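Local coordinates for PrgZ (Enterococcus faecalis, PDB 4FAJ), which binds peptide pheromone as a membrane-anchored extracellular receptor of the solute-binding protein 5 family and probably serves peptide uptake, at residues A144-V149 and E160-I165; V149-T154 and Q176-L181. All blocks are in the same frame, centred on the assembly; numbering follows the deposited sequence.

Contact 1 (A144-V149 and E160-I165)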
# COMPACT_ATOMS: atom_id res chain seq x y z
N ALA A 144 -13.14 8.29 18.62
CA ALA A 144 -13.87 8.98 17.55
C ALA A 144 -13.26 8.76 16.16
O ALA A 144 -14.00 8.65 15.18
CB ALA A 144 -13.97 10.48 17.86
N ALA A 145 -11.93 8.70 16.08
CA ALA A 145 -11.23 8.48 14.82
C ALA A 145 -11.58 7.14 14.22
O ALA A 145 -11.87 7.04 13.02
CB ALA A 145 -9.68 8.58 15.02
N TRP A 146 -11.57 6.10 15.05
CA TRP A 146 -11.84 4.74 14.59
C TRP A 146 -13.32 4.52 14.28
O TRP A 146 -13.66 3.81 13.33
CB TRP A 146 -11.35 3.72 15.60
CG TRP A 146 -9.86 3.79 15.87
CD1 TRP A 146 -8.93 4.52 15.19
CD2 TRP A 146 -9.14 3.07 16.88
NE1 TRP A 146 -7.68 4.33 15.74
CE2 TRP A 146 -7.79 3.43 16.76
CE3 TRP A 146 -9.51 2.16 17.87
CZ2 TRP A 146 -6.80 2.92 17.60
CZ3 TRP A 146 -8.52 1.65 18.71
CH2 TRP A 146 -7.18 2.03 18.56
N GLN A 147 -14.19 5.11 15.08
CA GLN A 147 -15.62 5.10 14.77
C GLN A 147 -15.86 5.70 13.38
O GLN A 147 -16.69 5.22 12.60
CB GLN A 147 -16.43 5.85 15.84
CG GLN A 147 -16.70 5.03 17.09
CD GLN A 147 -17.57 5.74 18.12
OE1 GLN A 147 -17.64 5.32 19.28
NE2 GLN A 147 -18.24 6.80 17.70
N ARG A 148 -15.11 6.74 13.07
CA ARG A 148 -15.23 7.44 11.81
C ARG A 148 -14.79 6.57 10.61
O ARG A 148 -15.39 6.66 9.54
CB ARG A 148 -14.38 8.72 11.91
CG ARG A 148 -14.39 9.63 10.74
CD ARG A 148 -13.57 10.84 11.11
NE ARG A 148 -13.34 11.67 9.95
CZ ARG A 148 -12.20 11.74 9.26
NH1 ARG A 148 -11.13 11.03 9.62
NH2 ARG A 148 -12.15 12.55 8.23
N VAL A 149 -13.78 5.73 10.80
CA VAL A 149 -13.33 4.83 9.73
C VAL A 149 -14.39 3.76 9.41
O VAL A 149 -14.65 3.49 8.24
CB VAL A 149 -11.99 4.12 10.08
CG1 VAL A 149 -11.61 3.12 8.98
CG2 VAL A 149 -10.89 5.14 10.27
N GLU A 160 -11.73 -2.54 6.12
CA GLU A 160 -11.37 -3.95 6.34
C GLU A 160 -10.27 -4.12 7.41
O GLU A 160 -10.22 -5.14 8.09
CB GLU A 160 -10.91 -4.60 5.02
CG GLU A 160 -10.71 -6.10 5.07
CD GLU A 160 -12.02 -6.87 5.13
OE1 GLU A 160 -12.11 -7.83 5.92
OE2 GLU A 160 -12.96 -6.50 4.38
N LEU A 161 -9.40 -3.13 7.56
CA LEU A 161 -8.34 -3.15 8.57
C LEU A 161 -8.87 -3.18 10.01
O LEU A 161 -8.11 -3.50 10.94
CB LEU A 161 -7.43 -1.94 8.42
CG LEU A 161 -6.60 -1.87 7.14
CD1 LEU A 161 -5.90 -0.51 7.02
CD2 LEU A 161 -5.60 -3.00 7.08
N PHE A 162 -10.14 -2.82 10.19
CA PHE A 162 -10.79 -2.78 11.49
C PHE A 162 -11.62 -4.03 11.80
O PHE A 162 -12.23 -4.11 12.88
CB PHE A 162 -11.64 -1.51 11.60
CG PHE A 162 -10.83 -0.26 11.76
CD1 PHE A 162 -10.17 0.29 10.67
CD2 PHE A 162 -10.66 0.33 13.00
CE1 PHE A 162 -9.40 1.43 10.81
CE2 PHE A 162 -9.87 1.48 13.14
CZ PHE A 162 -9.25 2.02 12.05
N SER A 163 -11.62 -5.00 10.89
CA SER A 163 -12.51 -6.17 10.97
C SER A 163 -12.28 -7.04 12.19
O SER A 163 -13.21 -7.69 12.66
CB SER A 163 -12.40 -7.03 9.71
OG SER A 163 -12.74 -6.26 8.58
N ALA A 164 -11.05 -7.04 12.71
CA ALA A 164 -10.72 -7.80 13.93
C ALA A 164 -11.46 -7.33 15.19
O ALA A 164 -11.65 -8.12 16.12
CB ALA A 164 -9.21 -7.77 14.16
N ILE A 165 -11.87 -6.07 15.22
CA ILE A 165 -12.47 -5.48 16.41
C ILE A 165 -13.93 -5.88 16.52
O ILE A 165 -14.66 -5.86 15.52
CB ILE A 165 -12.35 -3.93 16.39
CG1 ILE A 165 -10.87 -3.52 16.39
CG2 ILE A 165 -13.08 -3.29 17.58
CD1 ILE A 165 -10.64 -2.02 16.20

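Contact 2 (V149-T154 and Q176-L181)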
# COMPACT_ATOMS: atom_id res chain seq x y z
N VAL A 149 -13.78 5.73 10.80
CA VAL A 149 -13.33 4.83 9.73
C VAL A 149 -14.39 3.76 9.41
O VAL A 149 -14.65 3.49 8.24
CB VAL A 149 -11.99 4.12 10.08
CG1 VAL A 149 -11.61 3.12 8.98
CG2 VAL A 149 -10.89 5.14 10.27
N VAL A 150 -15.01 3.18 10.43
CA VAL A 150 -16.01 2.11 10.20
C VAL A 150 -17.41 2.63 9.84
O VAL A 150 -18.22 1.88 9.29
CB VAL A 150 -16.13 1.17 11.40
CG1 VAL A 150 -14.83 0.40 11.60
CG2 VAL A 150 -16.52 1.94 12.66
N ASP A 151 -17.70 3.88 10.17
CA ASP A 151 -18.97 4.54 9.79
C ASP A 151 -19.17 4.45 8.26
O ASP A 151 -18.39 5.03 7.50
CB ASP A 151 -18.94 6.01 10.24
CG ASP A 151 -20.26 6.73 10.01
OD1 ASP A 151 -21.15 6.22 9.29
OD2 ASP A 151 -20.40 7.85 10.54
N PRO A 152 -20.21 3.72 7.81
CA PRO A 152 -20.42 3.54 6.37
C PRO A 152 -20.55 4.87 5.62
O PRO A 152 -20.20 4.93 4.45
CB PRO A 152 -21.74 2.75 6.30
CG PRO A 152 -21.85 2.08 7.60
CD PRO A 152 -21.23 3.01 8.59
N LYS A 153 -21.02 5.91 6.31
CA LYS A 153 -21.10 7.26 5.75
C LYS A 153 -19.76 7.82 5.31
O LYS A 153 -19.70 8.64 4.40
CB LYS A 153 -21.74 8.23 6.76
CG LYS A 153 -23.25 8.11 6.88
CD LYS A 153 -23.81 8.94 8.04
CE LYS A 153 -25.32 9.13 7.93
NZ LYS A 153 -26.04 7.85 7.63
N THR A 154 -18.68 7.38 5.96
CA THR A 154 -17.33 7.80 5.58
C THR A 154 -16.86 7.17 4.27
O THR A 154 -16.02 7.74 3.57
CB THR A 154 -16.32 7.46 6.71
OG1 THR A 154 -16.77 8.04 7.94
CG2 THR A 154 -14.92 7.98 6.38
N GLN A 176 -25.71 -2.64 13.11
CA GLN A 176 -25.41 -1.89 14.33
C GLN A 176 -24.82 -0.50 14.03
O GLN A 176 -24.20 -0.28 12.99
CB GLN A 176 -24.43 -2.69 15.20
CG GLN A 176 -25.01 -4.01 15.72
CD GLN A 176 -24.05 -4.82 16.59
OE1 GLN A 176 -24.18 -6.04 16.70
NE2 GLN A 176 -23.09 -4.14 17.22
N ALA A 177 -25.04 0.44 14.95
CA ALA A 177 -24.48 1.79 14.83
C ALA A 177 -22.98 1.81 15.18
O ALA A 177 -22.49 0.95 15.91
CB ALA A 177 -25.25 2.75 15.73
N LYS A 178 -22.28 2.83 14.67
CA LYS A 178 -20.83 2.94 14.86
C LYS A 178 -20.39 3.05 16.33
O LYS A 178 -19.26 2.71 16.67
CB LYS A 178 -20.27 4.13 14.05
CG LYS A 178 -20.44 5.48 14.74
CD LYS A 178 -20.11 6.65 13.83
CE LYS A 178 -20.09 7.96 14.63
NZ LYS A 178 -20.63 9.11 13.85
N ASP A 179 -21.28 3.53 17.20
CA ASP A 179 -20.96 3.64 18.63
C ASP A 179 -20.80 2.28 19.32
O ASP A 179 -20.31 2.21 20.45
CB ASP A 179 -22.01 4.48 19.38
CG ASP A 179 -23.39 3.85 19.35
OD1 ASP A 179 -23.87 3.50 18.25
OD2 ASP A 179 -24.00 3.70 20.42
N THR A 180 -21.21 1.21 18.65
CA THR A 180 -21.06 -0.15 19.17
C THR A 180 -19.64 -0.71 18.97
O THR A 180 -19.33 -1.77 19.50
CB THR A 180 -22.11 -1.13 18.56
OG1 THR A 180 -21.86 -1.29 17.16
CG2 THR A 180 -23.54 -0.61 18.77
N LEU A 181 -18.79 -0.03 18.20
CA LEU A 181 -17.40 -0.50 18.00
C LEU A 181 -16.76 -0.72 19.37
O LEU A 181 -16.82 0.15 20.24
CB LEU A 181 -16.60 0.50 17.17
CG LEU A 181 -15.23 0.04 16.66
CD1 LEU A 181 -15.35 -1.08 15.63
CD2 LEU A 181 -14.45 1.21 16.07

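Contact 1 (A144-V149 and E160-I165)
In the turn that carries Phe162 to Trp146 and Val149, the carbonyl oxygen of Glu160 accepts two hydrogen bonds from one residue. Ser163 OG reaches Glu160 O at 2.8 Å and Ser163 N reaches the same oxygen at 3.1 Å, both from the same face of the carbonyl plane. Together they tie off the 3-10 segment 160-162. A type I beta turn follows from Phe162 to Ile165, closed by a backbone bond from Ile165 N to Phe162 O, so the residue that makes the contact is braced on both sides along the chain.

No hydrogen bond crosses to segment 144-149; the two are joined by three buried side chains. Phe162 presents its CE2 edge to the face of the Trp146 five-membered ring, a T-shaped pair with centroids 5.3 Å apart and planes at 64°. CE2 comes within 3.6 Å of Trp146 CG, above the indole, with Trp146 CD1 lying in the plane of the phenyl ring. One turn along the helix, Val149 covers a face of the same phenyl ring. Its CB stands 4.2 Å from the Phe162 centroid in a CH-pi contact, 27° off the normal. With CG1 anti to the backbone N (chi1 176°), both methyls stay on that side, beyond the rim near CE1: Val149 CG1 packs tightly on Phe162 CE1 at 3.3 Å, while CG2 lies nearer CZ. The polar corner of the indole, Trp146 NE1, is satisfied by Tyr211 O, and the Tyr211 ring also stacks on Phe162.

The contact thus fastens the loop after helix 139-150 back onto that helix. Trp146 and Ile165 both reach Val183 and Ile193 on strands 183-186 and 190-194, while Ala144 and Arg148 meet helix 216-222.

Contact 2 (V149-T154 and Q176-L181)
The carboxylate of Asp151 lies between Lys178, over one face, and the backbone N of Lys153, which approaches the opposite face. On the first side Lys178 CD sits 3.5 Å from Asp151 OD2, and the lysine chain runs on so that NZ makes a long salt bridge of 3.5 Å to that oxygen, from above the carboxylate plane. On the second side Lys153 N donates to Asp151 OD1 at 3.0 Å, again from well out of the plane (51°). The two oxygens are therefore divided between a local backbone donor and a charge from the other segment. Lys178 CG lies between its backbone N and carbonyl carbon (chi1 82°), which directs the long chain across Asp151. Lys178 is exposed, so the long ion pair is probably accessible to solvent.

The Gln176 amide bonds within its own loop: NE2 donates to Thr180 OG1 at 3.1 Å, nearly in the amide plane, and also bonds Asn167 OD1. Thr180 OG1 in turn donates to Ala177 O at 2.6 Å, an oxygen that also receives Thr180 N, so a short chain of bonds closes the turn preceding Leu181.

Beneath the charged pair, the contact becomes apolar. Val150 CG2 meets Leu181 CD2 at 4.1 Å, and Leu181 also reaches Trp146 and helix 168-172.

Asp151 is where the chain leaves helical geometry at the end of helix 139-150, and its bond to the nitrogen two residues on, bridging Pro152, makes an Asx turn at the helix exit, beside the loop that leads into strand 183-186.

Contacts 1 and 2 are centred 8 Å apart and share Val149 on helix 139-150. Their segments alternate along the chain, so the helix and its exit are matched in turn by loops 160-165 and 176-181. Thr154 OG1 lies 2.5 Å from Arg148 O, a short, probable hydrogen bond between the chain after the helix and its last turn. Packing is continuous between the two contacts: Phe162 CB lies 3.7 Å from Val150 CG1, and Ile165 CG2 is equally close to Leu181 CD1. Both contacts lie away from the zinc sites, though a glycerol, probably from crystallisation, sits about 6 Å from the Phe162 side chain.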